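Local coordinates for sulfide-quinone reductase (PDB 3HYW), which oxidises hydrogen sulfide with an FAD cofactor, passing the electrons to a membrane quinone and building polysulfur products, at the interface of chains A and B. Coordinates in Å, arbitrary orientation; residue numbers count along the deposited sequence, not the author numbering. Chains: chain A/B, Sulfide-quinone reductase.

The interface of chains A and B. Residues chain A 177-179, 181; chain B 342, 362, 366-367, 429.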
loop_
_atom_site.group_PDB
_atom_site.type_symbol
_atom_site.label_atom_id
_atom_site.label_comp_id
_atom_site.label_asym_id
_atom_site.label_seq_id
_atom_site.Cartn_x
_atom_site.Cartn_y
_atom_site.Cartn_z
ATOM N N ARG A 177 -25.419 4.797 -9.301
ATOM C CA ARG A 177 -24.076 5.117 -8.800
ATOM C C ARG A 177 -23.174 5.710 -9.898
ATOM O O ARG A 177 -22.315 6.551 -9.619
ATOM C CB ARG A 177 -23.425 3.892 -8.127
ATOM C CG ARG A 177 -21.999 4.120 -7.596
ATOM C CD ARG A 177 -21.940 5.150 -6.468
ATOM N NE ARG A 177 -21.042 6.259 -6.795
ATOM C CZ ARG A 177 -19.737 6.304 -6.535
ATOM N NH1 ARG A 177 -19.124 5.302 -5.917
ATOM N NH2 ARG A 177 -19.040 7.372 -6.892
ATOM N N TYR A 178 -23.392 5.295 -11.144
ATOM C CA TYR A 178 -22.629 5.831 -12.276
ATOM C C TYR A 178 -22.971 7.296 -12.592
ATOM O O TYR A 178 -22.293 7.937 -13.400
ATOM C CB TYR A 178 -22.771 4.935 -13.520
ATOM C CG TYR A 178 -24.039 5.140 -14.326
ATOM C CD1 TYR A 178 -23.990 5.736 -15.589
ATOM C CD2 TYR A 178 -25.284 4.734 -13.832
ATOM C CE1 TYR A 178 -25.146 5.924 -16.342
ATOM C CE2 TYR A 178 -26.444 4.920 -14.574
ATOM C CZ TYR A 178 -26.366 5.516 -15.830
ATOM O OH TYR A 178 -27.506 5.706 -16.572
ATOM N N LYS A 179 -24.017 7.814 -11.949
ATOM C CA LYS A 179 -24.416 9.213 -12.100
ATOM C C LYS A 179 -23.971 10.073 -10.918
ATOM O O LYS A 179 -24.121 11.295 -10.952
ATOM C CB LYS A 179 -25.936 9.331 -12.262
ATOM C CG LYS A 179 -26.515 8.597 -13.460
ATOM C CD LYS A 179 -27.822 9.243 -13.918
ATOM C CE LYS A 179 -28.499 8.438 -15.025
ATOM N NZ LYS A 179 -29.009 7.112 -14.534
ATOM N N PRO A 181 -20.849 11.135 -8.613
ATOM C CA PRO A 181 -19.481 11.241 -8.125
ATOM C C PRO A 181 -19.469 11.322 -6.604
ATOM O O PRO A 181 -20.308 12.009 -6.010
ATOM C CB PRO A 181 -18.987 12.558 -8.746
ATOM C CG PRO A 181 -19.855 12.760 -9.942
ATOM C CD PRO A 181 -21.196 12.262 -9.499
ATOM N N ARG B 342 -22.431 2.333 -24.053
ATOM C CA ARG B 342 -22.179 2.301 -22.616
ATOM C C ARG B 342 -20.729 2.695 -22.297
ATOM O O ARG B 342 -20.468 3.375 -21.302
ATOM C CB ARG B 342 -22.507 0.905 -22.068
ATOM C CG ARG B 342 -22.209 0.690 -20.589
ATOM C CD ARG B 342 -23.234 1.370 -19.702
ATOM N NE ARG B 342 -22.926 1.174 -18.292
ATOM C CZ ARG B 342 -23.636 1.672 -17.284
ATOM N NH1 ARG B 342 -24.720 2.405 -17.519
ATOM N NH2 ARG B 342 -23.264 1.427 -16.030
ATOM N N PRO B 362 -19.108 2.121 -16.006
ATOM C CA PRO B 362 -18.405 2.343 -17.271
ATOM C C PRO B 362 -16.920 2.634 -17.033
ATOM O O PRO B 362 -16.479 2.691 -15.881
ATOM C CB PRO B 362 -19.090 3.595 -17.847
ATOM C CG PRO B 362 -20.235 3.916 -16.927
ATOM C CD PRO B 362 -19.899 3.298 -15.613
ATOM N N PRO B 366 -18.152 8.428 -12.567
ATOM C CA PRO B 366 -18.220 7.401 -11.524
ATOM C C PRO B 366 -18.684 6.054 -12.072
ATOM O O PRO B 366 -19.449 6.002 -13.038
ATOM C CB PRO B 366 -19.230 7.967 -10.525
ATOM C CG PRO B 366 -20.059 8.890 -11.297
ATOM C CD PRO B 366 -19.222 9.429 -12.420
ATOM N N ARG B 367 -18.210 4.979 -11.451
ATOM C CA ARG B 367 -18.481 3.633 -11.932
ATOM C C ARG B 367 -19.552 2.922 -11.125
ATOM O O ARG B 367 -19.663 3.112 -9.906
ATOM C CB ARG B 367 -17.202 2.809 -11.916
ATOM C CG ARG B 367 -16.082 3.472 -12.657
ATOM C CD ARG B 367 -15.098 2.459 -13.124
ATOM N NE ARG B 367 -14.103 3.073 -13.987
ATOM C CZ ARG B 367 -12.897 3.457 -13.587
ATOM N NH1 ARG B 367 -12.059 4.003 -14.457
ATOM N NH2 ARG B 367 -12.526 3.289 -12.326
ATOM N N ARG B 429 -23.202 11.211 -19.504
ATOM C CA ARG B 429 -24.457 10.467 -19.380
ATOM C C ARG B 429 -25.647 11.260 -19.933
ATOM O O ARG B 429 -25.854 12.419 -19.561
ATOM C CB ARG B 429 -24.733 10.053 -17.920
ATOM C CG ARG B 429 -23.516 9.891 -16.997
ATOM C CD ARG B 429 -22.532 8.804 -17.443
ATOM N NE ARG B 429 -21.697 8.348 -16.331
ATOM C CZ ARG B 429 -20.489 7.805 -16.454
ATOM N NH1 ARG B 429 -19.834 7.419 -15.371
ATOM N NH2 ARG B 429 -19.930 7.648 -17.649
#
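A:Tyr178, in the short 3-10 helix 177-179, packs against B:Arg342, B:Pro362, B:Pro366 and B:Arg429 of chain B, in one patch of a subunit contact within the homotrimer. Followed outward, CB of A:Tyr178 meets the carbonyl O of B:Pro366 and, at 3.9 Å, CD of B:Pro362. With CG set between the backbone N and the carbonyl carbon (chi1 81°), the ring projects between arginines of the partner. CD1 lies beside NE and CD of B:Arg429, and CE1 passes that same CD. Over one ring face, shifted toward the rim near CE1 and CZ, sits NH1 of B:Arg342, 3.8 Å from the centroid of the A:Tyr178 ring in a cation-pi contact; guanidinium and ring are inclined by 48°. The opposite face is covered by CG of A:Lys179, whose chain runs nearly extended over the ring and turns only at its end, where NZ of A:Lys179 donates a 2.9 Å hydrogen bond to OH of A:Tyr178. Thus the ring is clamped between its own neighbour and the partner subunit. The backbone O of A:Tyr178 is gripped side-on by B:Arg429: NE donates at 3.0 Å, tilted from the carbonyl plane, and NH1 at 3.2 Å, within that plane on a lone pair. The oxygen lies nearly in the guanidinium plane, which suits both N-H groups. A methionine in place of B:Arg429 would probably leave this carbonyl without either donor and the CD1 edge of the ring less firmly held. B:Pro366, following a cis peptide bond, packs against the backbone carbonyl of A:Tyr178 and the ring of A:Pro181, its CG 4.0 Å from CD of A:Pro181. Beside it, the CG methylene of A:Arg177 rests 3.4 Å from the carbonyl O of B:Arg367.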